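Local coordinates for major capsid protein (Faustovirus, PDB 5J7O) that builds the capsid shell of a large double-stranded DNA virus, as a trimer of double jelly-roll subunits, at residues Ser87-Ile93 with Arg320-Ile326; Thr136-Ala141 with Leu152-Ser156; Gln343-Leu349 with Tyr367-Tyr373. All coordinates share one frame; numbering follows the deposited sequence.

Contact 1: Ser87-Ile93 with Arg320-Ile326; sequences STIQFSI and RFITVDI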
loop_
_atom_site.group_PDB
_atom_site.type_symbol
_atom_site.label_atom_id
_atom_site.label_comp_id
_atom_site.label_asym_id
_atom_site.label_seq_id
_atom_site.Cartn_x
_atom_site.Cartn_y
_atom_site.Cartn_z
ATOM N N SER B 87 -28.695 -6.885 -22.215
ATOM C CA SER B 87 -29.843 -7.767 -22.070
ATOM C C SER B 87 -30.119 -8.002 -20.593
ATOM O O SER B 87 -29.339 -7.615 -19.719
ATOM C CB SER B 87 -29.620 -9.100 -22.793
ATOM O OG SER B 87 -28.579 -9.842 -22.181
ATOM N N THR B 88 -31.252 -8.645 -20.326
ATOM C CA THR B 88 -31.653 -9.016 -18.976
ATOM C C THR B 88 -31.435 -10.510 -18.776
ATOM O O THR B 88 -31.914 -11.326 -19.570
ATOM C CB THR B 88 -33.116 -8.654 -18.718
ATOM O OG1 THR B 88 -33.261 -7.228 -18.691
ATOM C CG2 THR B 88 -33.584 -9.229 -17.391
ATOM N N ILE B 89 -30.709 -10.859 -17.718
ATOM C CA ILE B 89 -30.413 -12.241 -17.363
ATOM C C ILE B 89 -31.090 -12.534 -16.032
ATOM O O ILE B 89 -30.977 -11.746 -15.086
ATOM C CB ILE B 89 -28.896 -12.482 -17.280
ATOM C CG1 ILE B 89 -28.235 -12.180 -18.626
ATOM C CG2 ILE B 89 -28.596 -13.900 -16.839
ATOM C CD1 ILE B 89 -26.729 -12.285 -18.599
ATOM N N GLN B 90 -31.800 -13.659 -15.957
ATOM C CA GLN B 90 -32.554 -14.005 -14.759
ATOM C C GLN B 90 -32.222 -15.420 -14.315
ATOM O O GLN B 90 -32.292 -16.360 -15.114
ATOM C CB GLN B 90 -34.061 -13.880 -14.989
ATOM C CG GLN B 90 -34.872 -14.038 -13.714
ATOM C CD GLN B 90 -36.355 -14.180 -13.974
ATOM O OE1 GLN B 90 -36.796 -15.135 -14.612
ATOM N NE2 GLN B 90 -37.136 -13.227 -13.477
ATOM N N PHE B 91 -31.875 -15.566 -13.039
ATOM C CA PHE B 91 -31.652 -16.860 -12.415
ATOM C C PHE B 91 -32.793 -17.168 -11.456
ATOM O O PHE B 91 -33.283 -16.278 -10.753
ATOM C CB PHE B 91 -30.334 -16.892 -11.633
ATOM C CG PHE B 91 -29.125 -16.539 -12.445
ATOM C CD1 PHE B 91 -28.735 -15.220 -12.592
ATOM C CD2 PHE B 91 -28.360 -17.530 -13.038
ATOM C CE1 PHE B 91 -27.615 -14.891 -13.330
ATOM C CE2 PHE B 91 -27.239 -17.207 -13.777
ATOM C CZ PHE B 91 -26.866 -15.887 -13.924
ATOM N N SER B 92 -33.213 -18.427 -11.429
ATOM C CA SER B 92 -34.012 -18.910 -10.317
ATOM C C SER B 92 -33.089 -19.315 -9.175
ATOM O O SER B 92 -31.964 -19.772 -9.394
ATOM C CB SER B 92 -34.879 -20.098 -10.736
ATOM O OG SER B 92 -35.924 -19.694 -11.603
ATOM N N ILE B 93 -33.564 -19.122 -7.952
ATOM C CA ILE B 93 -32.825 -19.580 -6.778
ATOM C C ILE B 93 -33.303 -20.994 -6.473
ATOM O O ILE B 93 -34.403 -21.171 -5.930
ATOM C CB ILE B 93 -33.018 -18.635 -5.582
ATOM C CG1 ILE B 93 -32.622 -17.210 -5.971
ATOM C CG2 ILE B 93 -32.189 -19.107 -4.397
ATOM C CD1 ILE B 93 -32.852 -16.188 -4.881
ATOM N N ARG B 320 -39.036 -16.639 -6.635
ATOM C CA ARG B 320 -37.831 -15.946 -6.202
ATOM C C ARG B 320 -36.811 -15.974 -7.331
ATOM O O ARG B 320 -36.533 -17.038 -7.897
ATOM C CB ARG B 320 -37.261 -16.590 -4.934
ATOM C CG ARG B 320 -37.049 -18.094 -5.040
ATOM C CD ARG B 320 -36.760 -18.723 -3.687
ATOM N NE ARG B 320 -36.143 -20.039 -3.825
ATOM C CZ ARG B 320 -35.936 -20.877 -2.814
ATOM N NH1 ARG B 320 -36.305 -20.539 -1.586
ATOM N NH2 ARG B 320 -35.363 -22.053 -3.032
ATOM N N PHE B 321 -36.262 -14.808 -7.666
ATOM C CA PHE B 321 -35.369 -14.703 -8.809
ATOM C C PHE B 321 -34.277 -13.683 -8.529
ATOM O O PHE B 321 -34.452 -12.764 -7.724
ATOM C CB PHE B 321 -36.118 -14.298 -10.084
ATOM C CG PHE B 321 -37.211 -15.246 -10.477
ATOM C CD1 PHE B 321 -36.938 -16.345 -11.274
ATOM C CD2 PHE B 321 -38.514 -15.035 -10.057
ATOM C CE1 PHE B 321 -37.944 -17.218 -11.642
ATOM C CE2 PHE B 321 -39.523 -15.905 -10.420
ATOM C CZ PHE B 321 -39.238 -16.997 -11.214
ATOM N N ILE B 322 -33.147 -13.860 -9.209
ATOM C CA ILE B 322 -32.092 -12.857 -9.281
ATOM C C ILE B 322 -32.029 -12.383 -10.726
ATOM O O ILE B 322 -31.684 -13.154 -11.631
ATOM C CB ILE B 322 -30.736 -13.409 -8.817
ATOM C CG1 ILE B 322 -30.766 -13.704 -7.317
ATOM C CG2 ILE B 322 -29.625 -12.421 -9.143
ATOM C CD1 ILE B 322 -31.042 -12.486 -6.458
ATOM N N THR B 323 -32.379 -11.120 -10.949
ATOM C CA THR B 323 -32.398 -10.522 -12.277
ATOM C C THR B 323 -31.232 -9.552 -12.403
ATOM O O THR B 323 -30.986 -8.750 -11.497
ATOM C CB THR B 323 -33.727 -9.806 -12.532
ATOM O OG1 THR B 323 -34.769 -10.776 -12.699
ATOM C CG2 THR B 323 -33.644 -8.932 -13.774
ATOM N N VAL B 324 -30.512 -9.634 -13.520
ATOM C CA VAL B 324 -29.324 -8.821 -13.753
ATOM C C VAL B 324 -29.439 -8.172 -15.126
ATOM O O VAL B 324 -29.588 -8.871 -16.135
ATOM C CB VAL B 324 -28.031 -9.648 -13.659
ATOM C CG1 VAL B 324 -26.827 -8.762 -13.904
ATOM C CG2 VAL B 324 -27.925 -10.333 -12.304
ATOM N N ASP B 325 -29.370 -6.843 -15.163
ATOM C CA ASP B 325 -29.277 -6.105 -16.415
ATOM C C ASP B 325 -27.808 -5.931 -16.780
ATOM O O ASP B 325 -26.992 -5.551 -15.933
ATOM C CB ASP B 325 -29.962 -4.744 -16.302
ATOM C CG ASP B 325 -31.463 -4.859 -16.119
ATOM O OD1 ASP B 325 -32.023 -5.932 -16.430
ATOM O OD2 ASP B 325 -32.086 -3.873 -15.670
ATOM N N ILE B 326 -27.473 -6.210 -18.037
ATOM C CA ILE B 326 -26.094 -6.217 -18.508
ATOM C C ILE B 326 -25.854 -4.974 -19.354
ATOM O O ILE B 326 -26.667 -4.638 -20.225
ATOM C CB ILE B 326 -25.777 -7.498 -19.299
ATOM C CG1 ILE B 326 -25.996 -8.726 -18.414
ATOM C CG2 ILE B 326 -24.348 -7.471 -19.814
ATOM C CD1 ILE B 326 -25.136 -8.741 -17.168
#

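Contact 2: Thr136-Ala141 with Leu152-Ser156; sequences TSVVSA and LYTQS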
loop_
_atom_site.group_PDB
_atom_site.type_symbol
_atom_site.label_atom_id
_atom_site.label_comp_id
_atom_site.label_asym_id
_atom_site.label_seq_id
_atom_site.Cartn_x
_atom_site.Cartn_y
_atom_site.Cartn_z
ATOM N N THR B 136 5.222 8.828 -45.978
ATOM C CA THR B 136 5.887 8.384 -44.763
ATOM C C THR B 136 6.314 9.509 -43.828
ATOM O O THR B 136 6.748 9.214 -42.708
ATOM C CB THR B 136 7.122 7.537 -45.110
ATOM O OG1 THR B 136 7.951 8.250 -46.038
ATOM C CG2 THR B 136 6.705 6.210 -45.725
ATOM N N SER B 137 6.213 10.771 -44.239
ATOM C CA SER B 137 6.573 11.875 -43.357
ATOM C C SER B 137 5.995 13.171 -43.902
ATOM O O SER B 137 5.744 13.306 -45.102
ATOM C CB SER B 137 8.093 12.003 -43.196
ATOM O OG SER B 137 8.692 12.496 -44.383
ATOM N N VAL B 138 5.790 14.125 -42.997
ATOM C CA VAL B 138 5.368 15.477 -43.341
ATOM C C VAL B 138 6.422 16.439 -42.805
ATOM O O VAL B 138 6.738 16.419 -41.609
ATOM C CB VAL B 138 3.969 15.803 -42.790
ATOM C CG1 VAL B 138 3.852 15.423 -41.317
ATOM C CG2 VAL B 138 3.644 17.272 -42.999
ATOM N N VAL B 139 6.978 17.264 -43.690
ATOM C CA VAL B 139 8.108 18.124 -43.361
ATOM C C VAL B 139 7.752 19.563 -43.703
ATOM O O VAL B 139 7.235 19.841 -44.790
ATOM C CB VAL B 139 9.389 17.694 -44.105
ATOM C CG1 VAL B 139 10.512 18.691 -43.859
ATOM C CG2 VAL B 139 9.813 16.300 -43.670
ATOM N N SER B 140 8.023 20.473 -42.768
ATOM C CA SER B 140 7.909 21.906 -42.992
ATOM C C SER B 140 9.065 22.588 -42.276
ATOM O O SER B 140 9.843 21.949 -41.564
ATOM C CB SER B 140 6.563 22.454 -42.506
ATOM O OG SER B 140 6.337 22.138 -41.142
ATOM N N ALA B 141 9.173 23.902 -42.458
ATOM C CA ALA B 141 10.291 24.634 -41.884
ATOM C C ALA B 141 9.906 26.086 -41.642
ATOM O O ALA B 141 8.945 26.603 -42.216
ATOM C CB ALA B 141 11.528 24.560 -42.786
ATOM N N LEU B 152 13.398 23.061 -38.486
ATOM C CA LEU B 152 12.818 22.033 -39.341
ATOM C C LEU B 152 11.891 21.152 -38.512
ATOM O O LEU B 152 12.323 20.547 -37.525
ATOM C CB LEU B 152 13.913 21.193 -39.996
ATOM C CG LEU B 152 13.476 20.212 -41.084
ATOM C CD1 LEU B 152 13.128 20.952 -42.367
ATOM C CD2 LEU B 152 14.556 19.170 -41.332
ATOM N N TYR B 153 10.628 21.072 -38.923
ATOM C CA TYR B 153 9.618 20.267 -38.251
ATOM C C TYR B 153 9.334 19.023 -39.081
ATOM O O TYR B 153 8.998 19.126 -40.265
ATOM C CB TYR B 153 8.324 21.060 -38.046
ATOM C CG TYR B 153 8.502 22.414 -37.394
ATOM C CD1 TYR B 153 8.820 23.534 -38.151
ATOM C CD2 TYR B 153 8.333 22.576 -36.025
ATOM C CE1 TYR B 153 8.977 24.775 -37.563
ATOM C CE2 TYR B 153 8.486 23.814 -35.427
ATOM C CZ TYR B 153 8.807 24.909 -36.201
ATOM O OH TYR B 153 8.961 26.143 -35.610
ATOM N N THR B 154 9.455 17.852 -38.459
ATOM C CA THR B 154 9.169 16.588 -39.124
ATOM C C THR B 154 8.265 15.748 -38.237
ATOM O O THR B 154 8.526 15.602 -37.039
ATOM C CB THR B 154 10.454 15.814 -39.444
ATOM O OG1 THR B 154 11.384 16.676 -40.109
ATOM C CG2 THR B 154 10.146 14.622 -40.343
ATOM N N GLN B 155 7.204 15.202 -38.827
ATOM C CA GLN B 155 6.297 14.299 -38.136
ATOM C C GLN B 155 6.095 13.047 -38.977
ATOM O O GLN B 155 5.964 13.127 -40.202
ATOM C CB GLN B 155 4.948 14.967 -37.843
ATOM C CG GLN B 155 5.010 16.037 -36.765
ATOM C CD GLN B 155 3.653 16.639 -36.459
ATOM O OE1 GLN B 155 3.067 17.332 -37.289
ATOM N NE2 GLN B 155 3.144 16.372 -35.261
ATOM N N SER B 156 6.076 11.895 -38.315
ATOM C CA SER B 156 5.913 10.619 -38.995
ATOM C C SER B 156 5.281 9.625 -38.029
ATOM O O SER B 156 4.992 9.947 -36.872
ATOM C CB SER B 156 7.253 10.103 -39.529
ATOM O OG SER B 156 8.194 9.939 -38.482
HETATM O O HOH W 1 5.930 19.650 -40.989
#

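Contact 3: Gln343-Leu349 with Tyr367-Tyr373; sequences QTTVETL and YNRYTTY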
loop_
_atom_site.group_PDB
_atom_site.type_symbol
_atom_site.label_atom_id
_atom_site.label_comp_id
_atom_site.label_asym_id
_atom_site.label_seq_id
_atom_site.Cartn_x
_atom_site.Cartn_y
_atom_site.Cartn_z
ATOM N N GLN B 343 5.651 10.351 -34.297
ATOM C CA GLN B 343 6.948 10.919 -33.956
ATOM C C GLN B 343 6.952 12.401 -34.310
ATOM O O GLN B 343 6.776 12.764 -35.477
ATOM C CB GLN B 343 8.070 10.184 -34.688
ATOM C CG GLN B 343 9.448 10.789 -34.481
ATOM C CD GLN B 343 10.540 9.986 -35.158
ATOM O OE1 GLN B 343 10.277 8.955 -35.774
ATOM N NE2 GLN B 343 11.776 10.455 -35.043
ATOM N N THR B 344 7.147 13.252 -33.306
ATOM C CA THR B 344 7.220 14.699 -33.491
ATOM C C THR B 344 8.663 15.132 -33.261
ATOM O O THR B 344 9.167 15.049 -32.135
ATOM C CB THR B 344 6.271 15.425 -32.540
ATOM O OG1 THR B 344 4.915 15.147 -32.908
ATOM C CG2 THR B 344 6.510 16.929 -32.590
ATOM N N THR B 345 9.321 15.594 -34.320
ATOM C CA THR B 345 10.726 15.977 -34.266
ATOM C C THR B 345 10.896 17.420 -34.715
ATOM O O THR B 345 10.387 17.813 -35.771
ATOM C CB THR B 345 11.585 15.058 -35.138
ATOM O OG1 THR B 345 11.004 14.951 -36.442
ATOM C CG2 THR B 345 11.681 13.684 -34.520
ATOM N N VAL B 346 11.613 18.201 -33.911
ATOM C CA VAL B 346 12.030 19.550 -34.269
ATOM C C VAL B 346 13.550 19.583 -34.281
ATOM O O VAL B 346 14.192 19.178 -33.304
ATOM C CB VAL B 346 11.472 20.604 -33.295
ATOM C CG1 VAL B 346 12.045 21.978 -33.622
ATOM C CG2 VAL B 346 9.955 20.633 -33.349
ATOM N N GLU B 347 14.122 20.047 -35.388
ATOM C CA GLU B 347 15.561 20.220 -35.520
ATOM C C GLU B 347 15.857 21.685 -35.795
ATOM O O GLU B 347 15.209 22.305 -36.644
ATOM C CB GLU B 347 16.129 19.347 -36.642
ATOM C CG GLU B 347 15.980 17.857 -36.409
ATOM C CD GLU B 347 16.265 17.046 -37.657
ATOM O OE1 GLU B 347 17.367 16.466 -37.761
ATOM O OE2 GLU B 347 15.385 16.999 -38.542
ATOM N N THR B 348 16.826 22.236 -35.071
ATOM C CA THR B 348 17.282 23.603 -35.276
ATOM C C THR B 348 18.721 23.574 -35.771
ATOM O O THR B 348 19.567 22.883 -35.193
ATOM C CB THR B 348 17.180 24.422 -33.987
ATOM O OG1 THR B 348 17.973 23.810 -32.963
ATOM C CG2 THR B 348 15.733 24.508 -33.522
ATOM N N LEU B 349 18.990 24.315 -36.842
ATOM C CA LEU B 349 20.322 24.407 -37.433
ATOM C C LEU B 349 20.787 25.854 -37.341
ATOM O O LEU B 349 20.221 26.735 -37.995
ATOM C CB LEU B 349 20.323 23.927 -38.884
ATOM C CG LEU B 349 20.272 22.420 -39.155
ATOM C CD1 LEU B 349 18.864 21.867 -38.984
ATOM C CD2 LEU B 349 20.807 22.116 -40.547
ATOM N N TYR B 367 23.568 22.233 -33.562
ATOM C CA TYR B 367 22.418 21.447 -33.982
ATOM C C TYR B 367 21.690 20.942 -32.746
ATOM O O TYR B 367 22.322 20.531 -31.768
ATOM C CB TYR B 367 22.842 20.266 -34.874
ATOM C CG TYR B 367 21.750 19.241 -35.119
ATOM C CD1 TYR B 367 20.874 19.370 -36.190
ATOM C CD2 TYR B 367 21.606 18.139 -34.283
ATOM C CE1 TYR B 367 19.881 18.433 -36.415
ATOM C CE2 TYR B 367 20.615 17.204 -34.499
ATOM C CZ TYR B 367 19.754 17.354 -35.564
ATOM O OH TYR B 367 18.773 16.415 -35.782
ATOM N N ASN B 368 20.361 20.978 -32.795
ATOM C CA ASN B 368 19.525 20.460 -31.721
ATOM C C ASN B 368 18.392 19.645 -32.322
ATOM O O ASN B 368 17.832 20.018 -33.356
ATOM C CB ASN B 368 18.947 21.586 -30.852
ATOM C CG ASN B 368 20.002 22.274 -30.010
ATOM O OD1 ASN B 368 20.803 23.061 -30.515
ATOM N ND2 ASN B 368 19.999 21.989 -28.712
ATOM N N ARG B 369 18.060 18.533 -31.672
ATOM C CA ARG B 369 16.920 17.713 -32.058
ATOM C C ARG B 369 16.034 17.489 -30.843
ATOM O O ARG B 369 16.529 17.177 -29.756
ATOM C CB ARG B 369 17.361 16.368 -32.648
ATOM C CG ARG B 369 16.203 15.416 -32.917
ATOM C CD ARG B 369 16.649 14.175 -33.666
ATOM N NE ARG B 369 15.577 13.186 -33.749
ATOM C CZ ARG B 369 15.616 12.104 -34.519
ATOM N NH1 ARG B 369 16.673 11.869 -35.285
ATOM N NH2 ARG B 369 14.594 11.258 -34.526
ATOM N N TYR B 370 14.727 17.656 -31.032
ATOM C CA TYR B 370 13.737 17.426 -29.987
ATOM C C TYR B 370 12.715 16.441 -30.531
ATOM O O TYR B 370 12.093 16.705 -31.563
ATOM C CB TYR B 370 13.058 18.734 -29.569
ATOM C CG TYR B 370 14.010 19.846 -29.176
ATOM C CD1 TYR B 370 14.311 20.090 -27.843
ATOM C CD2 TYR B 370 14.594 20.661 -30.139
ATOM C CE1 TYR B 370 15.175 21.108 -27.479
ATOM C CE2 TYR B 370 15.459 21.681 -29.785
ATOM C CZ TYR B 370 15.745 21.900 -28.454
ATOM O OH TYR B 370 16.605 22.914 -28.100
ATOM N N THR B 371 12.541 15.311 -29.846
ATOM C CA THR B 371 11.720 14.217 -30.354
ATOM C C THR B 371 10.760 13.733 -29.278
ATOM O O THR B 371 11.193 13.318 -28.198
ATOM C CB THR B 371 12.593 13.057 -30.840
ATOM O OG1 THR B 371 13.449 13.510 -31.894
ATOM C CG2 THR B 371 11.724 11.913 -31.348
ATOM N N THR B 372 9.464 13.775 -29.582
ATOM C CA THR B 372 8.423 13.216 -28.734
ATOM C C THR B 372 7.645 12.161 -29.512
ATOM O O THR B 372 7.674 12.122 -30.746
ATOM C CB THR B 372 7.455 14.297 -28.229
ATOM O OG1 THR B 372 6.601 14.718 -29.299
ATOM C CG2 THR B 372 8.219 15.496 -27.689
ATOM N N TYR B 373 6.942 11.303 -28.775
ATOM C CA TYR B 373 6.132 10.246 -29.365
ATOM C C TYR B 373 4.741 10.267 -28.750
ATOM O O TYR B 373 4.593 10.413 -27.534
ATOM C CB TYR B 373 6.771 8.868 -29.160
ATOM C CG TYR B 373 8.199 8.778 -29.644
ATOM C CD1 TYR B 373 8.488 8.521 -30.978
ATOM C CD2 TYR B 373 9.260 8.950 -28.765
ATOM C CE1 TYR B 373 9.793 8.439 -31.423
ATOM C CE2 TYR B 373 10.568 8.870 -29.201
ATOM C CZ TYR B 373 10.829 8.614 -30.529
ATOM O OH TYR B 373 12.130 8.532 -30.965
HETATM O O HOH W 2 4.493 12.953 -31.026
HETATM O O HOH W 3 20.526 24.438 -33.207
#

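Contact 1: Ser87-Ile93 with Arg320-Ile326
Gln90 reaches across to Phe321 and Thr323 on the neighbouring antiparallel strand, and its whole length is used. Its CB leaves the sheet on the same face as Thr88 and Ser92; CG, turned anti to the backbone N (chi1 -172°), packs 3.4 Å from Thr323 OG1; CD then lies 3.5 Å from Phe321 CD1. At the tip the amide spreads over one face of the Phe321 ring, the two planes only 16° apart, with OE1 toward CD1 and CE1 and NE2 over CG. NE2 also makes a weak bond to Thr323 OG1. On this face Thr88 OG1 gives a hydrogen bond of 2.9 Å to Asp325 OD1, meeting it from above the carboxylate plane. The other face, with Ile89, Phe91, Ile322 and Val324, is apolar: Ile89 CD1 rests 3.6 Å from Ile326 CG1, and strands 99-109 and 389-401 pack against it. Arg320 ends the pairing by holding Ile93 O side-on with two nitrogens, NE at 3.0 Å and NH2 at 3.2 Å, both from the same face of the carbonyl plane, while NH1 turns to Ile315 O and Ser312 OG. Straight backbone bonds such as Ile89 N to Val324 O join the strands as edge and neighbour in an antiparallel sheet, as in the four-stranded sheets of the jelly-rolls that make up a double jelly-roll capsid protein.

Contact 2: Thr136-Ala141 with Leu152-Ser156
Two torsions bring Val139 and Leu152 together: Val139 CG1 stands anti to its own N (chi1 174°), and in Leu152 chi1 of -171° sets CG likewise, after which the turn about the next bond brings CD1 across the strand gap. The two methyls meet obliquely at 3.8 Å, and the same CD1 packs against Ala141 CB. The other valine methyl, CG2, lies alongside Thr154 CG2 at 3.7 Å, both side chains pointing the same way, so this face of the ladder is a row of aliphatic contacts.

On the reverse face Val138 lies beside Gln155, its CG1 placed between the backbone N and the carbonyl carbon and touching Gln155 CB at 3.7 Å. Beyond that CB the glutamine extends to give its NE2 proton to Thr344 OG1. Farther along, Ser140 O approaches the Tyr153 ring at its edge, and Ser140 OG sits 3.8 Å from Tyr153 CB. The serine hydroxyl also bonds to the backbone nitrogens of Ile126 and Gly127, while a water beside it can also donate to Tyr153 O, though it has more acceptors in reach than protons. Tyr153 and Gln155 further pack on Leu254 and Thr263 of the second subunit, which brings this face to the border between two copies of the protein.

Four backbone bonds knit the strands at two hydrogen-bonded pairs. Val138 N meets Gln155 O at 3.0 Å, nearly straight at 168°, and the return bond from Gln155 N is similar; Ser140 and Tyr153 exchange the second pair, with Tyr153 N reaching Ser140 O at 2.9 Å. Strands 138-142 and 149-158 thus form an antiparallel beta hairpin in a mixed sheet that continues into strand 341-351.

Contact 3: Gln343-Leu349 with Tyr367-Tyr373
Tyr367 OH is modelled as donating to Glu347 OE1 at 2.4 Å, along one face of an antiparallel ladder, a pair of neighbouring strands within a mixed sheet. That separation is too short to be taken at face value, so the strength of this hydrogen bond is doubtful. The carboxylate oxygen lies in the plane of the phenol ring, at its edge, and the carboxylate stands almost perpendicular to that ring (86°). The tyrosine can reach it because its CG is anti to the backbone N (chi1 168°), sending the ring diagonally toward the glutamate.

Next along the same face, Arg369 runs out fully extended, and its NE gives a nearly straight bond of 2.8 Å to Thr371 OG1, two residues on in the same strand and in the guanidinium plane. This bond orients the guanidinium, which also makes a cation-pi contact with Tyr486 of the second subunit. Six backbone bonds underlie these groups, exchanged in the pairs Thr344 with Thr372, Val346 with Tyr370, and Thr348 with Asn368; Thr344 N to Thr372 O, at 2.8 Å and 172°, is nearly linear.

On the opposite face two waters bridge the strands. One links Thr344 OG1 to Thr372 OG1, and the latter hydroxyl is also bonded to Gly264 O of the second subunit. The other water lies within bonding distance of Thr348 O (2.7 Å), Asn368 OD1 and the Thr348 hydroxyl, with more acceptors in reach than it can serve at once. Between them Val346 O meets the edge of the Tyr370 ring.

Packing completes the first face. Gln343 runs alongside Tyr373, with Gln343 CG 3.9 Å from Tyr373 CE1. Thr345 lies beside Thr371, with Thr345 CG2 only 3.2 Å from Thr371 OG1.

Contacts 2 and 3 are neighbours in one sheet, their centres about 10 Å apart, because strand 149-158 pairs with strand 341-351. Thr345 OG1 lies 2.6 Å from Thr154 O, Gln343 N is 2.7 Å from Ser156 O, and Tyr153 CD2 packs 3.7 Å from Val346 CG2. Both contacts also touch the second subunit, which is consistent with this sheet contributing to the subunit interface of the trimer. Contact 1 belongs to a separate four-stranded sheet, with its centre about 57 Å from that of contact 2 and 58 Å from that of contact 3. In sequence, 136-156 is nested inside the loop closed by contact 1, whereas contact 3 follows it.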